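Local coordinates for protein NEQ011 (Nanoarchaeum equitans Kin4-M, PDB 6GQ8) that binds iron and probably reduces superoxide as a neelaredoxin-type superoxide reductase of the desulfoferrodoxin family, at residues 34-38 with 39-43; 50-53 with 54-57. All coordinates share one frame; numbering follows the deposited sequence.

Interaction 1: 34-38 with 39-43. With FE (Fe (III) ion), chain E.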
ATOM      1  N   LYS A  34      -1.693  11.872 -22.203  1.00 72.76           N
ATOM      2  CA  LYS A  34      -1.866  11.993 -20.762  1.00 68.37           C
ATOM      3  C   LYS A  34      -3.246  11.500 -20.343  1.00 61.01           C
ATOM      4  O   LYS A  34      -4.260  11.861 -20.945  1.00 62.64           O
ATOM      5  CB  LYS A  34      -1.657  13.445 -20.329  1.00 74.04           C
ATOM      6  CG  LYS A  34      -0.249  13.735 -19.818  1.00 77.71           C
ATOM      7  CD  LYS A  34      -0.068  15.202 -19.454  1.00 80.90           C
ATOM      8  CE  LYS A  34      -0.994  15.615 -18.320  1.00 77.22           C
ATOM      9  NZ  LYS A  34      -0.641  14.930 -17.045  1.00 72.44           N
ATOM     10  N   HIS A  35      -3.276  10.665 -19.314  1.00 60.88           N
ATOM     11  CA  HIS A  35      -4.537  10.199 -18.758  1.00 52.59           C
ATOM     12  C   HIS A  35      -5.094  11.256 -17.805  1.00 51.42           C
ATOM     13  O   HIS A  35      -4.325  11.925 -17.109  1.00 50.38           O
ATOM     14  CB  HIS A  35      -4.331   8.875 -18.014  1.00 49.89           C
ATOM     15  CG  HIS A  35      -5.599   8.228 -17.545  1.00 49.57           C
ATOM     16  ND1 HIS A  35      -6.182   8.522 -16.331  1.00 46.55           N
ATOM     17  CD2 HIS A  35      -6.382   7.280 -18.115  1.00 49.70           C
ATOM     18  CE1 HIS A  35      -7.274   7.794 -16.178  1.00 46.21           C
ATOM     19  NE2 HIS A  35      -7.418   7.032 -17.247  1.00 48.06           N
ATOM     20  N   PRO A  36      -6.415  11.442 -17.771  1.00 51.86           N
ATOM     21  CA  PRO A  36      -6.996  12.393 -16.815  1.00 51.67           C
ATOM     22  C   PRO A  36      -6.587  12.063 -15.387  1.00 50.89           C
ATOM     23  O   PRO A  36      -6.386  10.901 -15.027  1.00 46.85           O
ATOM     24  CB  PRO A  36      -8.507  12.224 -17.020  1.00 51.85           C
ATOM     25  CG  PRO A  36      -8.640  11.748 -18.428  1.00 54.44           C
ATOM     26  CD  PRO A  36      -7.424  10.892 -18.693  1.00 53.78           C
ATOM     27  N   ASN A  37      -6.437  13.111 -14.572  1.00 47.29           N
ATOM     28  CA  ASN A  37      -6.080  12.973 -13.156  1.00 49.08           C
ATOM     29  C   ASN A  37      -7.107  13.771 -12.359  1.00 51.42           C
ATOM     30  O   ASN A  37      -6.865  14.917 -11.977  1.00 45.57           O
ATOM     31  CB  ASN A  37      -4.652  13.442 -12.886  1.00 47.14           C
ATOM     32  CG  ASN A  37      -4.114  12.939 -11.559  1.00 46.96           C
ATOM     33  OD1 ASN A  37      -4.878  12.568 -10.666  1.00 45.00           O
ATOM     34  ND2 ASN A  37      -2.794  12.926 -11.423  1.00 41.22           N
ATOM     35  N   GLU A  38      -8.246  13.147 -12.100  1.00 47.87           N
ATOM     36  CA  GLU A  38      -9.405  13.761 -11.473  1.00 44.82           C
ATOM     37  C   GLU A  38      -9.844  12.912 -10.295  1.00 42.73           C
ATOM     38  O   GLU A  38      -9.513  11.723 -10.221  1.00 41.19           O
ATOM     39  CB  GLU A  38     -10.551  13.895 -12.486  1.00 47.08           C
ATOM     40  CG  GLU A  38     -10.161  14.614 -13.767  1.00 51.30           C
ATOM     41  CD  GLU A  38     -11.137  14.357 -14.898  1.00 51.72           C
ATOM     42  OE1 GLU A  38     -12.064  13.539 -14.715  1.00 51.14           O
ATOM     43  OE2 GLU A  38     -10.986  14.984 -15.967  1.00 72.00           O
ATOM     44  N   PRO A  39     -10.602  13.488  -9.352  1.00 42.92           N
ATOM     45  CA  PRO A  39     -11.034  12.694  -8.189  1.00 41.30           C
ATOM     46  C   PRO A  39     -11.776  11.421  -8.561  1.00 43.34           C
ATOM     47  O   PRO A  39     -11.533  10.369  -7.952  1.00 39.21           O
ATOM     48  CB  PRO A  39     -11.926  13.675  -7.418  1.00 44.25           C
ATOM     49  CG  PRO A  39     -11.376  15.019  -7.768  1.00 47.24           C
ATOM     50  CD  PRO A  39     -10.956  14.914  -9.209  1.00 45.91           C
ATOM     51  N   SER A  40     -12.649  11.475  -9.566  1.00 42.66           N
ATOM     52  CA  SER A  40     -13.449  10.325  -9.966  1.00 46.22           C
ATOM     53  C   SER A  40     -12.865   9.570 -11.155  1.00 45.58           C
ATOM     54  O   SER A  40     -13.522   8.663 -11.678  1.00 45.96           O
ATOM     55  CB  SER A  40     -14.885  10.754 -10.270  1.00 44.86           C
ATOM     56  OG  SER A  40     -15.501  11.291  -9.113  1.00 44.87           O
ATOM     57  N   HIS A  41     -11.655   9.919 -11.596  1.00 43.17           N
ATOM     58  CA  HIS A  41     -11.036   9.228 -12.727  1.00 43.35           C
ATOM     59  C   HIS A  41      -9.542   9.516 -12.695  1.00 42.51           C
ATOM     60  O   HIS A  41      -9.123  10.625 -13.042  1.00 43.67           O
ATOM     61  CB  HIS A  41     -11.652   9.676 -14.049  1.00 46.16           C
ATOM     62  CG  HIS A  41     -11.183   8.884 -15.229  1.00 47.27           C
ATOM     63  ND1 HIS A  41     -11.349   9.310 -16.529  1.00 50.09           N
ATOM     64  CD2 HIS A  41     -10.561   7.683 -15.304  1.00 46.98           C
ATOM     65  CE1 HIS A  41     -10.843   8.411 -17.354  1.00 50.83           C
ATOM     66  NE2 HIS A  41     -10.360   7.412 -16.636  1.00 48.51           N
ATOM     67  N   HIS A  42      -8.744   8.525 -12.297  1.00 40.74           N
ATOM     68  CA  HIS A  42      -7.304   8.722 -12.201  1.00 39.98           C
ATOM     69  C   HIS A  42      -6.601   7.374 -12.149  1.00 38.72           C
ATOM     70  O   HIS A  42      -7.210   6.342 -11.858  1.00 38.03           O
ATOM     71  CB  HIS A  42      -6.931   9.558 -10.970  1.00 38.73           C
ATOM     72  CG  HIS A  42      -7.433   8.993  -9.676  1.00 36.98           C
ATOM     73  ND1 HIS A  42      -8.523   9.508  -9.010  1.00 37.28           N
ATOM     74  CD2 HIS A  42      -6.992   7.954  -8.927  1.00 35.20           C
ATOM     75  CE1 HIS A  42      -8.731   8.814  -7.905  1.00 35.83           C
ATOM     76  NE2 HIS A  42      -7.813   7.866  -7.830  1.00 34.53           N
ATOM     77  N   ILE A  43      -5.304   7.406 -12.439  1.00 38.68           N
ATOM     78  CA  ILE A  43      -4.451   6.238 -12.263  1.00 37.52           C
ATOM     79  C   ILE A  43      -4.027   6.209 -10.801  1.00 37.65           C
ATOM     80  O   ILE A  43      -3.361   7.130 -10.320  1.00 34.96           O
ATOM     81  CB  ILE A  43      -3.229   6.288 -13.192  1.00 38.75           C
ATOM     82  CG1 ILE A  43      -3.658   6.485 -14.651  1.00 41.50           C
ATOM     83  CG2 ILE A  43      -2.399   5.017 -13.039  1.00 37.84           C
ATOM     84  CD1 ILE A  43      -4.514   5.372 -15.208  1.00 42.27           C
TER
HETATM   85 FE    FE E 201      -9.160   5.629 -17.477  1.00 41.20          FE
HETATM   86  O   HOH W   1      -4.255   9.724 -13.001  1.00 28.33           O

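Interaction 2: 50-53 with 54-57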
ATOM      1  N   PHE A  50       9.021  -8.819 -11.047  1.00 36.01           N
ATOM      2  CA  PHE A  50      10.042  -9.445 -11.877  1.00 34.74           C
ATOM      3  C   PHE A  50       9.821 -10.947 -11.824  1.00 40.81           C
ATOM      4  O   PHE A  50       9.803 -11.535 -10.738  1.00 36.08           O
ATOM      5  CB  PHE A  50      11.455  -9.088 -11.412  1.00 35.85           C
ATOM      6  CG  PHE A  50      12.538  -9.821 -12.160  1.00 42.14           C
ATOM      7  CD1 PHE A  50      12.631  -9.726 -13.539  1.00 41.76           C
ATOM      8  CD2 PHE A  50      13.465 -10.598 -11.485  1.00 41.59           C
ATOM      9  CE1 PHE A  50      13.624 -10.396 -14.234  1.00 48.29           C
ATOM     10  CE2 PHE A  50      14.465 -11.269 -12.174  1.00 49.75           C
ATOM     11  CZ  PHE A  50      14.544 -11.169 -13.550  1.00 49.87           C
ATOM     12  N   GLU A  51       9.625 -11.558 -12.990  1.00 38.80           N
ATOM     13  CA  GLU A  51       9.438 -13.001 -13.093  1.00 46.57           C
ATOM     14  C   GLU A  51      10.668 -13.604 -13.756  1.00 49.40           C
ATOM     15  O   GLU A  51      10.749 -13.658 -14.992  1.00 49.60           O
ATOM     16  CB  GLU A  51       8.172 -13.342 -13.882  1.00 47.20           C
ATOM     17  CG  GLU A  51       7.852 -14.827 -13.896  1.00 52.34           C
ATOM     18  CD  GLU A  51       6.600 -15.156 -14.685  1.00 57.62           C
ATOM     19  OE1 GLU A  51       5.686 -14.306 -14.743  1.00 57.47           O
ATOM     20  OE2 GLU A  51       6.529 -16.272 -15.244  1.00 63.95           O
ATOM     21  N   PRO A  52      11.657 -14.056 -12.987  1.00 56.11           N
ATOM     22  CA  PRO A  52      12.809 -14.723 -13.601  1.00 60.78           C
ATOM     23  C   PRO A  52      12.364 -15.986 -14.319  1.00 64.37           C
ATOM     24  O   PRO A  52      11.434 -16.672 -13.889  1.00 64.54           O
ATOM     25  CB  PRO A  52      13.724 -15.033 -12.410  1.00 61.90           C
ATOM     26  CG  PRO A  52      12.836 -14.986 -11.210  1.00 59.69           C
ATOM     27  CD  PRO A  52      11.744 -14.014 -11.518  1.00 55.57           C
ATOM     28  N   GLU A  53      13.024 -16.271 -15.439  1.00 68.97           N
ATOM     29  CA  GLU A  53      12.634 -17.389 -16.287  1.00 73.26           C
ATOM     30  C   GLU A  53      12.626 -18.694 -15.502  1.00 70.09           C
ATOM     31  O   GLU A  53      13.634 -19.079 -14.901  1.00 70.16           O
ATOM     32  CB  GLU A  53      13.576 -17.478 -17.488  1.00 81.80           C
ATOM     33  CG  GLU A  53      15.048 -17.336 -17.138  1.00 88.77           C
ATOM     34  CD  GLU A  53      15.921 -17.150 -18.364  1.00 98.99           C
ATOM     35  OE1 GLU A  53      15.440 -16.549 -19.349  1.00101.46           O
ATOM     36  OE2 GLU A  53      17.084 -17.605 -18.346  1.00103.71           O
ATOM     37  N   GLY A  54      11.475 -19.363 -15.498  1.00 68.75           N
ATOM     38  CA  GLY A  54      11.316 -20.610 -14.785  1.00 69.80           C
ATOM     39  C   GLY A  54      10.986 -20.479 -13.316  1.00 67.41           C
ATOM     40  O   GLY A  54      10.973 -21.494 -12.611  1.00 71.70           O
ATOM     41  N   LYS A  55      10.708 -19.272 -12.829  1.00 64.91           N
ATOM     42  CA  LYS A  55      10.432 -19.050 -11.417  1.00 61.41           C
ATOM     43  C   LYS A  55       9.130 -18.271 -11.258  1.00 59.93           C
ATOM     44  O   LYS A  55       8.477 -17.888 -12.234  1.00 58.22           O
ATOM     45  CB  LYS A  55      11.583 -18.298 -10.739  1.00 59.43           C
ATOM     46  CG  LYS A  55      12.924 -19.001 -10.801  1.00 64.06           C
ATOM     47  CD  LYS A  55      13.929 -18.327  -9.882  1.00 66.49           C
ATOM     48  CE  LYS A  55      15.343 -18.798 -10.175  1.00 76.21           C
ATOM     49  NZ  LYS A  55      15.846 -18.220 -11.456  1.00 79.09           N
ATOM     50  N   GLU A  56       8.764 -18.033 -10.003  1.00 55.00           N
ATOM     51  CA  GLU A  56       7.567 -17.287  -9.668  1.00 54.30           C
ATOM     52  C   GLU A  56       7.826 -15.786  -9.783  1.00 52.22           C
ATOM     53  O   GLU A  56       8.961 -15.331  -9.623  1.00 51.89           O
ATOM     54  CB  GLU A  56       7.112 -17.624  -8.252  1.00 51.99           C
ATOM     55  CG  GLU A  56       6.746 -19.083  -8.045  1.00 54.72           C
ATOM     56  CD  GLU A  56       5.434 -19.452  -8.707  1.00 57.06           C
ATOM     57  OE1 GLU A  56       4.662 -18.535  -9.058  1.00 55.41           O
ATOM     58  OE2 GLU A  56       5.172 -20.661  -8.875  1.00 61.49           O
ATOM     59  N   PRO A  57       6.790 -15.000 -10.080  1.00 50.05           N
ATOM     60  CA  PRO A  57       6.961 -13.542 -10.110  1.00 46.90           C
ATOM     61  C   PRO A  57       7.257 -13.006  -8.718  1.00 44.47           C
ATOM     62  O   PRO A  57       6.582 -13.352  -7.746  1.00 41.78           O
ATOM     63  CB  PRO A  57       5.614 -13.033 -10.640  1.00 47.91           C
ATOM     64  CG  PRO A  57       4.647 -14.124 -10.326  1.00 50.09           C
ATOM     65  CD  PRO A  57       5.423 -15.403 -10.451  1.00 52.64           C
TER

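Interaction 1: 34-38 with 39-43
The iron site of this superoxide reductase takes two of its five protein ligands, His35 and His41, from one loop that folds back on itself. His35 NE2 binds the iron(III) ion at 2.2 Å and His41 NE2 at 2.3 Å. The two rings meet as an offset edge-to-face pair, the edge of His35 toward the face of His41, with planes 80° apart. Both imidazoles have CG anti to the backbone N (chi1 -173° each), which places each ring beside its own carbonyl carbon, from where NE2 points to the iron. Further contacts help fix the rotation of His35: ND1 donates to a lone pair of Pro36 O, which lies tilted from the ring plane, and Ile43 CD1 sits over the ring centre, 3.7 Å from the centroid, in a CH-pi contact, while Pro36 CD lies against the rim of the opposite face. A type I turn from Glu38 to His41 brings the two ligands together. Glu38 N gives a 2.8 Å bond to His41 O, and His41 N returns one to Glu38 O. That carbonyl oxygen is gripped twice, since His42 ND1 also reaches it at 2.7 Å, in the plane of the His42 ring, which stacks on His68. A leucine in place of His42 would probably leave Glu38 O without this second donor and His68 without its stacking partner, so the turn would be less firmly pinned. Two histidines from one loop, joined by His10, by Cys97 at the end of strand 89-97 and by His100 in the loop after it, form the four-histidine, one-cysteine centre characteristic of superoxide reductases.

Interaction 2: 50-53 with 54-57
Pro52 and Lys55 meet at the mouth of the reversal that leads out of strand 43-52, where a type II beta turn runs from Pro52 to Lys55. The turn is closed by Lys55 N donating to Pro52 O at 2.9 Å, with an N-H...O angle of 146°. Gly54 occupies the turn's third position with a positive phi of 84°, and a CB there would clash with Glu53 O, so any side chain at this position would be pressed against the preceding carbonyl. The tight side is built on the prolines. Lys55 CB lies 3.6 Å from Pro52 CG; with CG anti to the carbonyl carbon (chi1 -59°), the torsion lays CB and CD against Pro52 CG as the chain passes across the ring at about a right angle. Glu51 CG rests 3.5 Å from Lys55 O. Further back, Glu51 CB meets Pro57 CB at 4.1 Å, and Pro57 CA makes a CA-H...O contact of 3.5 Å with Phe50 O. The Phe50 ring has Pro52 N over its centre on one face, and its side chain also touches Leu85, Leu91 and Leu109. By contrast, the solvent side is loose: Glu53 and Gly54 are exposed, and the Glu53 chain extends away from the turn and touches Lys88. Glu56 marks the point where the loop meets the third subunit, its carboxylate forming a salt bridge with Lys3 of that subunit. A type II turn with glycine at its third position, here in the connection between neighbouring antiparallel strands, is a familiar way of reversing a beta chain.

In the fold
Followed from the N terminus, the chain leaves strand 22-29 and makes interaction 1 in the loop before strand 43-52. That loop joins the three-stranded antiparallel sheet to the mixed sheet, and Asn37 and Ile43 touch strand 74-84 of the former. The chain then runs the length of strand 43-52 to reach interaction 2, which reverses it into strand 58-65, the neighbouring antiparallel strand and an outermost strand of the mixed sheet within the chain. The two contacts are in series and neither nest nor cross. The centres of interactions 1 and 2 are about 32 Å apart, on opposite sides of the chain's centre. Strand 43-52 thus spans from the iron end to the far turn.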